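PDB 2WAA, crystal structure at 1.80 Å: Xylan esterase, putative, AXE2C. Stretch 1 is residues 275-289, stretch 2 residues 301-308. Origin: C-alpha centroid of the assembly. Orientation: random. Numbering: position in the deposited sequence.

Stretch 1 (275-289) ILNGDKKAALVSYIG
Stretch 2 (301-308) FYASSSHH

The two stretches run antiparallel in register: the CA of Ile 275 lies 5.9 Å from the CA of His 307, and at the other end the CA of Ile 288 lies 7.8 Å from the CA of Tyr 302. Stretch 1 leaves an extended Asn 277 (phi/psi -142/168), turns at Gly 278 (53/-133) and continues as a regular alpha helix, Lys 281 N donating to Asn 277 O at 3.1 Å. Stretch 2 stays extended, with psi between 130° and 176°.

His 307 covers the most surface. Its CB points toward stretch 1, and chi1 164° (t) with chi2 73° places ND1 3.0 Å from Ile 275 O, which lies near the ring plane. Over one face sits Asn 277 (chi1 t, -160°): its CB is 3.9 Å from the His 307 ring centroid and 13° off the normal, a CH-pi contact.

Tyr 302 (chi1 t, 174°; chi2 65°) packs against the helix, its CD1 3.7 Å from Ile 288 CG2 and its OH 3.5 Å from Val 285 CG2. Both neighbours approach the ring obliquely.

Between these sites, Lys 281 reaches across with chi1 to chi3 all t and chi4 at 76° (p). That final bend brings NZ 2.8 Å from Ser 305 O, where it donates a hydrogen bond to the backbone.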

# COMPACT_ATOMS: atom_id res chain seq x y z
N ILE A 275 7.99 -9.97 11.57
CA ILE A 275 9.33 -9.64 12.11
C ILE A 275 9.51 -10.11 13.57
O ILE A 275 10.57 -10.67 13.90
CB ILE A 275 9.64 -8.12 11.98
CG1 ILE A 275 9.86 -7.80 10.49
CG2 ILE A 275 10.87 -7.80 12.78
CD1 ILE A 275 10.02 -6.31 10.22
N LEU A 276 8.49 -9.91 14.41
CA LEU A 276 8.61 -10.25 15.83
C LEU A 276 8.79 -11.73 16.00
O LEU A 276 8.25 -12.55 15.24
CB LEU A 276 7.37 -9.83 16.63
CG LEU A 276 7.16 -8.32 16.69
CD1 LEU A 276 5.92 -8.09 17.55
CD2 LEU A 276 8.39 -7.62 17.25
N ASN A 277 9.54 -12.08 17.01
CA ASN A 277 9.86 -13.47 17.22
C ASN A 277 9.85 -13.70 18.70
O ASN A 277 9.81 -12.73 19.48
CB ASN A 277 11.26 -13.70 16.73
CG ASN A 277 11.53 -15.09 16.46
OD1 ASN A 277 10.61 -15.96 16.47
ND2 ASN A 277 12.81 -15.37 16.19
N GLY A 278 9.88 -14.98 19.09
CA GLY A 278 10.05 -15.30 20.51
C GLY A 278 9.08 -14.64 21.48
O GLY A 278 7.89 -14.68 21.27
N ASP A 279 9.59 -14.07 22.57
CA ASP A 279 8.74 -13.54 23.62
C ASP A 279 7.94 -12.37 23.09
O ASP A 279 6.79 -12.19 23.48
CB ASP A 279 9.53 -13.02 24.85
CG ASP A 279 10.25 -14.14 25.63
OD1 ASP A 279 9.90 -15.34 25.47
OD2 ASP A 279 11.17 -13.80 26.42
N LYS A 280 8.56 -11.56 22.25
CA LYS A 280 7.83 -10.39 21.76
C LYS A 280 6.65 -10.79 20.87
O LYS A 280 5.54 -10.24 20.99
CB LYS A 280 8.78 -9.49 21.01
CG LYS A 280 9.66 -8.77 22.01
CD LYS A 280 10.69 -7.92 21.23
CE LYS A 280 11.44 -6.98 22.20
NZ LYS A 280 12.50 -6.21 21.46
N LYS A 281 6.89 -11.74 19.98
CA LYS A 281 5.81 -12.30 19.17
C LYS A 281 4.70 -12.86 20.07
O LYS A 281 3.52 -12.58 19.88
CB LYS A 281 6.37 -13.38 18.25
CG LYS A 281 5.32 -14.03 17.33
CD LYS A 281 6.08 -15.12 16.49
CE LYS A 281 5.10 -15.96 15.67
NZ LYS A 281 4.60 -15.25 14.51
N ALA A 282 5.07 -13.71 21.03
CA ALA A 282 4.04 -14.35 21.86
C ALA A 282 3.23 -13.29 22.61
O ALA A 282 2.04 -13.46 22.80
CB ALA A 282 4.71 -15.37 22.85
N ALA A 283 3.88 -12.20 23.03
CA ALA A 283 3.19 -11.15 23.76
C ALA A 283 2.19 -10.46 22.85
O ALA A 283 1.05 -10.22 23.25
CB ALA A 283 4.19 -10.13 24.33
N LEU A 284 2.61 -10.13 21.63
CA LEU A 284 1.64 -9.49 20.72
C LEU A 284 0.47 -10.41 20.36
O LEU A 284 -0.69 -9.96 20.26
CB LEU A 284 2.32 -8.94 19.45
CG LEU A 284 1.40 -8.18 18.46
CD1 LEU A 284 0.54 -7.15 19.23
CD2 LEU A 284 2.22 -7.47 17.36
N VAL A 285 0.74 -11.70 20.17
CA VAL A 285 -0.35 -12.62 19.93
C VAL A 285 -1.32 -12.61 21.10
O VAL A 285 -2.56 -12.63 20.92
CB VAL A 285 0.21 -14.05 19.72
CG1 VAL A 285 -0.89 -15.09 19.76
CG2 VAL A 285 1.01 -14.10 18.36
N SER A 286 -0.76 -12.57 22.31
CA SER A 286 -1.56 -12.58 23.51
C SER A 286 -2.42 -11.32 23.57
O SER A 286 -3.61 -11.39 23.85
CB SER A 286 -0.66 -12.61 24.76
OG SER A 286 -1.49 -12.79 25.88
N TYR A 287 -1.80 -10.17 23.28
CA TYR A 287 -2.49 -8.89 23.34
C TYR A 287 -3.63 -8.86 22.29
O TYR A 287 -4.73 -8.36 22.55
CB TYR A 287 -1.50 -7.77 23.04
CG TYR A 287 -0.49 -7.45 24.13
CD1 TYR A 287 -0.36 -8.25 25.29
CD2 TYR A 287 0.38 -6.37 23.98
CE1 TYR A 287 0.60 -7.94 26.29
CE2 TYR A 287 1.35 -6.04 24.99
CZ TYR A 287 1.42 -6.82 26.14
OH TYR A 287 2.39 -6.51 27.07
N ILE A 288 -3.38 -9.42 21.12
CA ILE A 288 -4.41 -9.50 20.11
C ILE A 288 -5.58 -10.36 20.61
O ILE A 288 -6.76 -10.02 20.40
CB ILE A 288 -3.83 -10.07 18.76
CG1 ILE A 288 -3.02 -8.95 18.08
CG2 ILE A 288 -5.00 -10.61 17.85
CD1 ILE A 288 -2.09 -9.45 16.94
N GLY A 289 -5.28 -11.50 21.24
CA GLY A 289 -6.36 -12.35 21.70
C GLY A 289 -7.19 -11.57 22.73
O GLY A 289 -8.40 -11.65 22.75
N PHE A 301 -11.34 -11.07 13.61
CA PHE A 301 -10.72 -12.42 13.64
C PHE A 301 -9.22 -12.29 13.73
O PHE A 301 -8.67 -11.21 13.70
CB PHE A 301 -11.12 -13.19 12.36
CG PHE A 301 -12.61 -13.42 12.28
CD1 PHE A 301 -13.17 -14.45 12.99
CD2 PHE A 301 -13.43 -12.49 11.67
CE1 PHE A 301 -14.58 -14.63 13.01
CE2 PHE A 301 -14.80 -12.66 11.66
CZ PHE A 301 -15.38 -13.73 12.35
N TYR A 302 -8.56 -13.45 13.84
CA TYR A 302 -7.12 -13.56 13.97
C TYR A 302 -6.57 -14.46 12.87
O TYR A 302 -7.19 -15.47 12.54
CB TYR A 302 -6.79 -14.20 15.33
CG TYR A 302 -5.29 -14.49 15.50
CD1 TYR A 302 -4.38 -13.44 15.54
CD2 TYR A 302 -4.79 -15.79 15.59
CE1 TYR A 302 -3.03 -13.67 15.65
CE2 TYR A 302 -3.41 -16.02 15.70
CZ TYR A 302 -2.56 -14.94 15.74
OH TYR A 302 -1.18 -15.07 15.86
N ALA A 303 -5.40 -14.14 12.32
CA ALA A 303 -4.69 -15.05 11.43
C ALA A 303 -3.28 -15.27 12.00
O ALA A 303 -2.63 -14.30 12.36
CB ALA A 303 -4.58 -14.47 10.02
N SER A 304 -2.83 -16.51 12.07
CA SER A 304 -1.50 -16.76 12.61
C SER A 304 -0.46 -16.62 11.51
O SER A 304 -0.74 -16.76 10.31
CB SER A 304 -1.43 -18.18 13.23
OG SER A 304 -1.78 -19.17 12.28
N SER A 305 0.78 -16.42 11.91
CA SER A 305 1.79 -16.38 10.87
C SER A 305 3.13 -16.81 11.39
O SER A 305 3.32 -16.92 12.61
CB SER A 305 1.92 -14.97 10.41
OG SER A 305 2.19 -14.21 11.55
N SER A 306 4.03 -17.07 10.45
CA SER A 306 5.36 -17.50 10.77
C SER A 306 6.21 -16.26 10.94
O SER A 306 5.97 -15.26 10.29
CB SER A 306 5.96 -18.32 9.61
OG SER A 306 5.32 -19.58 9.55
N HIS A 307 7.26 -16.39 11.70
CA HIS A 307 8.33 -15.40 11.66
C HIS A 307 9.18 -15.60 10.41
O HIS A 307 9.52 -16.73 10.06
CB HIS A 307 9.21 -15.58 12.91
CG HIS A 307 10.54 -14.89 12.84
ND1 HIS A 307 10.68 -13.53 12.92
CD2 HIS A 307 11.80 -15.39 12.79
CE1 HIS A 307 11.96 -13.21 12.89
NE2 HIS A 307 12.67 -14.32 12.80
N HIS A 308 9.53 -14.50 9.73
CA HIS A 308 10.51 -14.56 8.64
C HIS A 308 11.68 -13.69 9.00
O HIS A 308 11.50 -12.55 9.39
CB HIS A 308 9.87 -14.12 7.33
CG HIS A 308 8.76 -15.03 6.91
ND1 HIS A 308 8.99 -16.23 6.26
CD2 HIS A 308 7.43 -14.96 7.14
CE1 HIS A 308 7.83 -16.84 6.07
NE2 HIS A 308 6.87 -16.09 6.59